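Local coordinates for protein enoyl CoA hydratase/isomerase (Crotonase) (Legionella pneumophila subsp. pneumophila, PDB 3I47) that probably works as an enoyl-CoA hydratase or isomerase of the crotonase family, acting on acyl-CoA thioesters, at residues 104-109 against 128-133; 123-128 against 191-196. All blocks are in the same frame, centred on the assembly; numbering follows the deposited sequence.

Interaction 1 of 2, residues 104-109 against 128-133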
ATOM      1  N   ALA A 104       3.756   0.753   1.489  1.00 12.68           N
ATOM      2  CA  ALA A 104       4.142  -0.563   2.053  1.00 11.79           C
ATOM      3  C   ALA A 104       5.656  -0.658   2.172  1.00 12.54           C
ATOM      4  O   ALA A 104       6.367  -0.313   1.225  1.00 13.64           O
ATOM      5  CB  ALA A 104       3.624  -1.697   1.172  1.00 12.06           C
ATOM      6  N   MET A 105       6.146  -1.122   3.322  1.00 11.77           N
ATOM      7  CA  MET A 105       7.582  -1.217   3.585  1.00 12.19           C
ATOM      8  C   MET A 105       7.872  -2.706   3.750  1.00 12.91           C
ATOM      9  O   MET A 105       7.378  -3.328   4.703  1.00 13.65           O
ATOM     10  CB  MET A 105       7.942  -0.435   4.866  1.00 11.93           C
ATOM     11  CG  MET A 105       9.392  -0.562   5.320  1.00 15.47           C
ATOM     12  SD  MET A 105       9.786   0.271   6.910  1.00  8.98           S
ATOM     13  CE  MET A 105      10.466  -1.102   7.816  1.00 16.00           C
ATOM     14  N   VAL A 106       8.629  -3.271   2.812  1.00 12.76           N
ATOM     15  CA  VAL A 106       8.761  -4.731   2.721  1.00 12.59           C
ATOM     16  C   VAL A 106      10.196  -5.216   2.932  1.00 13.18           C
ATOM     17  O   VAL A 106      11.097  -4.880   2.142  1.00 13.89           O
ATOM     18  CB  VAL A 106       8.283  -5.229   1.338  1.00 12.59           C
ATOM     19  CG1 VAL A 106       8.400  -6.749   1.240  1.00 14.02           C
ATOM     20  CG2 VAL A 106       6.846  -4.770   1.058  1.00 13.94           C
ATOM     21  N   GLN A 107      10.382  -6.024   3.976  1.00 12.79           N
ATOM     22  CA  GLN A 107      11.637  -6.726   4.239  1.00 13.05           C
ATOM     23  C   GLN A 107      11.404  -8.233   4.087  1.00 13.02           C
ATOM     24  O   GLN A 107      10.289  -8.730   4.289  1.00 13.75           O
ATOM     25  CB  GLN A 107      12.145  -6.409   5.654  1.00 14.29           C
ATOM     26  CG  GLN A 107      11.673  -7.371   6.795  1.00 14.51           C
ATOM     27  CD  GLN A 107      10.204  -7.214   7.232  1.00 15.17           C
ATOM     28  OE1 GLN A 107       9.395  -6.507   6.602  1.00 14.69           O
ATOM     29  NE2 GLN A 107       9.850  -7.891   8.337  1.00 15.11           N
ATOM     30  N   GLY A 108      12.454  -8.961   3.734  1.00 13.83           N
ATOM     31  CA  GLY A 108      12.337 -10.425   3.651  1.00 13.54           C
ATOM     32  C   GLY A 108      11.248 -10.891   2.695  1.00 13.41           C
ATOM     33  O   GLY A 108      10.960 -10.242   1.683  1.00 13.85           O
ATOM     34  N   ALA A 109      10.627 -12.017   3.023  1.00 12.95           N
ATOM     35  CA  ALA A 109       9.613 -12.610   2.146  1.00 13.58           C
ATOM     36  C   ALA A 109       8.265 -11.911   2.237  1.00 13.74           C
ATOM     37  O   ALA A 109       7.775 -11.629   3.338  1.00 13.30           O
ATOM     38  CB  ALA A 109       9.452 -14.091   2.463  1.00 13.29           C
ATOM     39  N   THR A 128      16.882  -4.563  -0.068  1.00 16.41           N
ATOM     40  CA  THR A 128      17.541  -5.281  -1.165  1.00 17.55           C
ATOM     41  C   THR A 128      17.342  -6.795  -1.058  1.00 18.97           C
ATOM     42  O   THR A 128      17.343  -7.498  -2.075  1.00 20.16           O
ATOM     43  CB  THR A 128      19.055  -4.963  -1.228  1.00 18.79           C
ATOM     44  OG1 THR A 128      19.668  -5.299   0.016  1.00 27.72           O
ATOM     45  CG2 THR A 128      19.282  -3.486  -1.511  1.00 27.01           C
ATOM     46  N   SER A 129      17.149  -7.283   0.161  1.00 18.74           N
ATOM     47  CA  SER A 129      16.997  -8.721   0.401  1.00 19.06           C
ATOM     48  C   SER A 129      15.546  -9.220   0.329  1.00 18.35           C
ATOM     49  O   SER A 129      15.302 -10.422   0.507  1.00 18.94           O
ATOM     50  CB  SER A 129      17.635  -9.106   1.743  1.00 19.63           C
ATOM     51  OG  SER A 129      19.045  -8.982   1.684  1.00 34.61           O
ATOM     52  N   ALA A 130      14.589  -8.323   0.066  1.00 16.32           N
ATOM     53  CA  ALA A 130      13.167  -8.702  -0.039  1.00 15.28           C
ATOM     54  C   ALA A 130      12.917  -9.647  -1.218  1.00 15.60           C
ATOM     55  O   ALA A 130      13.607  -9.567  -2.237  1.00 15.49           O
ATOM     56  CB  ALA A 130      12.281  -7.465  -0.160  1.00 15.60           C
ATOM     57  N   ARG A 131      11.962 -10.564  -1.049  1.00 15.67           N
ATOM     58  CA  ARG A 131      11.584 -11.483  -2.125  0.50 16.35           C
ATOM     59  C   ARG A 131      10.075 -11.595  -2.171  1.00 15.46           C
ATOM     60  O   ARG A 131       9.393 -11.452  -1.154  1.00 16.13           O
ATOM     61  CB  ARG A 131      12.185 -12.882  -1.952  0.50 18.07           C
ATOM     62  CG  ARG A 131      13.691 -12.937  -1.799  0.50 30.73           C
ATOM     63  CD  ARG A 131      14.010 -13.326  -0.380  0.50 20.43           C
ATOM     64  NE  ARG A 131      13.145 -14.422   0.047  0.50 31.27           N
ATOM     65  CZ  ARG A 131      13.148 -14.974   1.256  0.50 21.19           C
ATOM     66  NH1 ARG A 131      12.317 -15.972   1.521  0.50 31.47           N
ATOM     67  NH2 ARG A 131      13.986 -14.550   2.192  0.50 31.53           N
ATOM     68  N   PHE A 132       9.550 -11.830  -3.370  1.00 13.78           N
ATOM     69  CA  PHE A 132       8.105 -11.866  -3.579  1.00 13.33           C
ATOM     70  C   PHE A 132       7.698 -13.143  -4.291  1.00 13.48           C
ATOM     71  O   PHE A 132       8.489 -13.726  -5.021  1.00 13.65           O
ATOM     72  CB  PHE A 132       7.684 -10.673  -4.449  1.00 13.33           C
ATOM     73  CG  PHE A 132       7.947  -9.337  -3.809  1.00 15.23           C
ATOM     74  CD1 PHE A 132       9.206  -8.751  -3.901  1.00 14.89           C
ATOM     75  CD2 PHE A 132       6.924  -8.667  -3.128  1.00 14.52           C
ATOM     76  CE1 PHE A 132       9.445  -7.493  -3.297  1.00 15.57           C
ATOM     77  CE2 PHE A 132       7.153  -7.423  -2.530  1.00 15.47           C
ATOM     78  CZ  PHE A 132       8.407  -6.842  -2.633  1.00 15.49           C
ATOM     79  N   CYS A 133       6.454 -13.558  -4.083  1.00 13.26           N
ATOM     80  CA  CYS A 133       5.937 -14.742  -4.771  1.00 13.30           C
ATOM     81  C   CYS A 133       4.423 -14.785  -4.742  1.00 14.19           C
ATOM     82  O   CYS A 133       3.818 -14.556  -3.698  1.00 15.65           O
ATOM     83  CB  CYS A 133       6.498 -16.010  -4.115  1.00 13.74           C
ATOM     84  SG  CYS A 133       6.103 -17.546  -4.975  1.00 16.52           S
TER
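Gly-108 and Arg-131 make the one hydrogen bond between 104-109 and 128-133: Arg-131 N donates its N-H to Gly-108 O at 2.9 Å, with an N-H...O angle of 161°. The donor stands above the carbonyl plane, 51° out of it. This carbonyl also receives a CA-H...O contact from Ala-130 CA at 3.2 Å, so neighbouring residues of 128-133 grip one oxygen. A second CA-H...O contact follows, Ala-109 CA to Arg-131 O at 3.5 Å. The pattern is that of a short parallel bridge between Ala-109 and Arg-131, where strands 109-111 and 131-133 come together. Gly-108 itself lies in the connection between strands 102-106 and 109-111.

The apolar contacts lie on the Val-106 side. Val-106 chi1 is -179°, which sets CG1 anti to the backbone N; from there this methyl meets Phe-132 CZ at 3.9 Å, the two side chains crossing at a slant. The same CG1 lies 4.2 Å from Ala-130 CB, and that CB also rests against Val-106 O.

The third kind is less certain. In one of two modelled Arg-131 conformers the guanidinium has Ala-109 CB over a face, a contact that stays doubtful. Outside the pair, Ala-109 N is hydrogen-bonded to His-60 ND1, and Ser-129 OG is hydrogen-bonded to Asp-186 OD2.

The polar contacts at Gly-108 and Ala-109 are thus made by the backbone, while Val-106, Ala-130 and Phe-132 add apolar packing where the chain passes from one sheet to the next.

Interaction 2 of 2, residues 123-128 against 191-196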
ATOM      1  N   ILE A 123       2.583   3.178  -2.956  1.00 13.71           N
ATOM      2  CA  ILE A 123       4.036   3.130  -3.044  1.00 13.32           C
ATOM      3  C   ILE A 123       4.512   1.935  -2.235  1.00 13.95           C
ATOM      4  O   ILE A 123       3.999   1.694  -1.145  1.00 14.68           O
ATOM      5  CB  ILE A 123       4.687   4.399  -2.452  1.00 14.22           C
ATOM      6  CG1 ILE A 123       4.248   5.656  -3.219  1.00 15.33           C
ATOM      7  CG2 ILE A 123       6.217   4.273  -2.428  1.00 15.61           C
ATOM      8  CD1 ILE A 123       4.439   6.953  -2.396  1.00 14.34           C
ATOM      9  N   ALA A 124       5.477   1.190  -2.765  1.00 13.27           N
ATOM     10  CA  ALA A 124       6.109   0.128  -1.997  1.00 13.29           C
ATOM     11  C   ALA A 124       7.620   0.319  -2.017  1.00 13.37           C
ATOM     12  O   ALA A 124       8.209   0.658  -3.055  1.00 13.94           O
ATOM     13  CB  ALA A 124       5.696  -1.279  -2.514  1.00 14.10           C
ATOM     14  N   ILE A 125       8.226   0.142  -0.846  1.00 13.38           N
ATOM     15  CA  ILE A 125       9.650   0.307  -0.637  1.00 13.64           C
ATOM     16  C   ILE A 125      10.153  -1.039  -0.140  1.00 14.01           C
ATOM     17  O   ILE A 125       9.610  -1.576   0.837  1.00 14.99           O
ATOM     18  CB  ILE A 125       9.917   1.375   0.450  1.00 13.92           C
ATOM     19  CG1 ILE A 125       9.347   2.748   0.038  1.00 14.33           C
ATOM     20  CG2 ILE A 125      11.433   1.475   0.742  1.00 14.40           C
ATOM     21  CD1 ILE A 125       9.316   3.793   1.179  1.00 15.31           C
ATOM     22  N   ALA A 126      11.162  -1.595  -0.808  1.00 13.94           N
ATOM     23  CA  ALA A 126      11.701  -2.900  -0.432  1.00 14.33           C
ATOM     24  C   ALA A 126      13.157  -2.793  -0.016  1.00 15.00           C
ATOM     25  O   ALA A 126      13.910  -1.973  -0.567  1.00 16.30           O
ATOM     26  CB  ALA A 126      11.559  -3.873  -1.585  1.00 14.95           C
ATOM     27  N   SER A 127      13.553  -3.611   0.954  1.00 15.34           N
ATOM     28  CA  SER A 127      14.968  -3.807   1.242  1.00 15.19           C
ATOM     29  C   SER A 127      15.569  -4.655   0.112  1.00 15.35           C
ATOM     30  O   SER A 127      14.848  -5.374  -0.596  1.00 15.47           O
ATOM     31  CB  SER A 127      15.139  -4.514   2.590  1.00 16.56           C
ATOM     32  OG  SER A 127      14.499  -5.764   2.530  1.00 24.78           O
ATOM     33  N   THR A 128      16.882  -4.563  -0.068  1.00 16.41           N
ATOM     34  CA  THR A 128      17.541  -5.281  -1.165  1.00 17.55           C
ATOM     35  C   THR A 128      17.342  -6.795  -1.058  1.00 18.97           C
ATOM     36  O   THR A 128      17.343  -7.498  -2.075  1.00 20.16           O
ATOM     37  CB  THR A 128      19.055  -4.963  -1.228  1.00 18.79           C
ATOM     38  OG1 THR A 128      19.668  -5.299   0.016  1.00 27.72           O
ATOM     39  CG2 THR A 128      19.282  -3.486  -1.511  1.00 27.01           C
ATOM     40  N   GLU A 191      14.514   3.624   8.480  1.00 14.91           N
ATOM     41  CA  GLU A 191      14.929   5.026   8.466  1.00 14.87           C
ATOM     42  C   GLU A 191      14.569   5.691   7.137  1.00 14.37           C
ATOM     43  O   GLU A 191      14.024   6.798   7.113  1.00 14.86           O
ATOM     44  CB  GLU A 191      16.430   5.151   8.747  1.00 15.36           C
ATOM     45  CG  GLU A 191      16.819   4.795  10.192  1.00 20.29           C
ATOM     46  CD  GLU A 191      17.046   3.296  10.452  1.00 16.84           C
ATOM     47  OE1 GLU A 191      17.640   3.006  11.511  1.00 22.17           O
ATOM     48  OE2 GLU A 191      16.651   2.398   9.657  1.00 19.47           O
ATOM     49  N   PHE A 192      14.851   5.008   6.026  1.00 13.57           N
ATOM     50  CA  PHE A 192      14.480   5.530   4.705  1.00 13.89           C
ATOM     51  C   PHE A 192      12.967   5.782   4.600  1.00 13.29           C
ATOM     52  O   PHE A 192      12.514   6.837   4.148  1.00 14.03           O
ATOM     53  CB  PHE A 192      14.916   4.555   3.594  1.00 15.45           C
ATOM     54  CG  PHE A 192      14.550   5.012   2.212  1.00 14.85           C
ATOM     55  CD1 PHE A 192      13.287   4.738   1.667  1.00 15.65           C
ATOM     56  CD2 PHE A 192      15.459   5.746   1.452  1.00 16.18           C
ATOM     57  CE1 PHE A 192      12.937   5.193   0.377  1.00 14.93           C
ATOM     58  CE2 PHE A 192      15.133   6.189   0.167  1.00 15.47           C
ATOM     59  CZ  PHE A 192      13.866   5.917  -0.378  1.00 16.45           C
ATOM     60  N   THR A 193      12.192   4.784   5.012  1.00 12.88           N
ATOM     61  CA  THR A 193      10.747   4.834   4.894  1.00 13.22           C
ATOM     62  C   THR A 193      10.145   5.952   5.740  1.00 14.33           C
ATOM     63  O   THR A 193       9.283   6.691   5.262  1.00 14.22           O
ATOM     64  CB  THR A 193      10.141   3.472   5.286  1.00 12.94           C
ATOM     65  OG1 THR A 193      10.606   2.497   4.354  1.00 13.99           O
ATOM     66  CG2 THR A 193       8.619   3.523   5.231  1.00 13.85           C
ATOM     67  N   LEU A 194      10.597   6.089   6.981  1.00 15.56           N
ATOM     68  CA  LEU A 194      10.075   7.148   7.849  1.00 16.73           C
ATOM     69  C   LEU A 194      10.362   8.542   7.289  1.00 16.93           C
ATOM     70  O   LEU A 194       9.498   9.421   7.307  1.00 17.54           O
ATOM     71  CB  LEU A 194      10.640   7.033   9.264  1.00 17.73           C
ATOM     72  CG  LEU A 194      10.218   5.810  10.074  1.00 19.60           C
ATOM     73  CD1 LEU A 194      10.881   5.854  11.447  1.00 19.24           C
ATOM     74  CD2 LEU A 194       8.699   5.730  10.209  1.00 19.31           C
ATOM     75  N   LYS A 195      11.563   8.729   6.757  1.00 16.61           N
ATOM     76  CA  LYS A 195      11.933  10.016   6.179  1.00 17.37           C
ATOM     77  C   LYS A 195      11.138  10.320   4.921  1.00 16.93           C
ATOM     78  O   LYS A 195      10.708  11.458   4.705  1.00 18.49           O
ATOM     79  CB  LYS A 195      13.427  10.066   5.884  1.00 19.13           C
ATOM     80  CG  LYS A 195      14.251  10.236   7.135  1.00 30.18           C
ATOM     81  CD  LYS A 195      15.576  10.865   6.823  1.00 22.47           C
ATOM     82  CE  LYS A 195      16.390  11.002   8.080  1.00 30.29           C
ATOM     83  NZ  LYS A 195      17.792  11.344   7.749  1.00 24.02           N
ATOM     84  N   TYR A 196      10.935   9.295   4.097  1.00 15.72           N
ATOM     85  CA  TYR A 196      10.226   9.453   2.840  1.00 15.77           C
ATOM     86  C   TYR A 196       8.753   9.763   3.104  1.00 15.43           C
ATOM     87  O   TYR A 196       8.175  10.648   2.459  1.00 14.83           O
ATOM     88  CB  TYR A 196      10.408   8.187   2.001  1.00 16.79           C
ATOM     89  CG  TYR A 196       9.808   8.231   0.620  1.00 16.35           C
ATOM     90  CD1 TYR A 196      10.472   8.866  -0.428  1.00 18.03           C
ATOM     91  CD2 TYR A 196       8.597   7.615   0.350  1.00 17.66           C
ATOM     92  CE1 TYR A 196       9.929   8.897  -1.713  1.00 17.62           C
ATOM     93  CE2 TYR A 196       8.040   7.639  -0.931  1.00 17.46           C
ATOM     94  CZ  TYR A 196       8.722   8.279  -1.956  1.00 17.28           C
ATOM     95  OH  TYR A 196       8.192   8.298  -3.224  1.00 18.70           O
TER
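Ile-125 projects from strand 123-127 toward helix 189-201 and meets three of its side chains. Its CD1 reaches the Phe-192 ring at the edge, in the ring plane, while CG2 comes at a slant to Phe-192 CD1, 3.9 Å away. One turn further along the helix, Tyr-196 CD2 lies 4.0 Å from the same Ile-125 CD1, so this methyl touches both rings. Phe-192 and Tyr-196 are four residues apart, and both have CG anti to the backbone N (chi1 179° and -176°), which starts the two rings off alike toward the strand.

Thr-193 runs past Ile-125 in the opposite direction. Its OG1 touches Ile-125 CD1 at 3.7 Å, a van der Waals contact with a methyl; the hydroxyl's hydrogen bond is to Leu-189 O in its own helix. Ile-123, two residues earlier on the strand, approaches Tyr-196 tip to tip: its CD1 sits at the ring edge, 3.9 Å from Tyr-196 CE2.

His-182 on the neighbouring strand adds to the layer, edge-to-face with the Tyr-196 ring and in contact with Phe-192. Strand and helix run nearly antiparallel, at 157°, with axes 9.8 Å apart at closest. This is alpha/beta packing: a helix laid over the face of the mixed sheet that bears Ile-123 and Ile-125, as expected of the crotonase fold.

Overall arrangement
The centres of interactions 1 and 2 lie 11 Å apart, and neighbouring parallel strands of one sheet connect them: Val-106 N to Ile-125 O and Ala-104 N to Ile-123 O, both 2.8 Å, are probable hydrogen bonds. Met-105 adds a side-chain link, its CG 3.4 Å from Thr-193 OG1. The segments of the two interactions share Thr-128, just past the end of strand 123-127, though it takes no part in either contact. Interaction 2 thus places a helix on this sheet, and interaction 1 leads from its ends into the smaller sheet. In crotonases an oxyanion-hole N-H typically comes from the region joining strand 109-111 to helix 113-120, so interaction 1 probably lies nearer the active site.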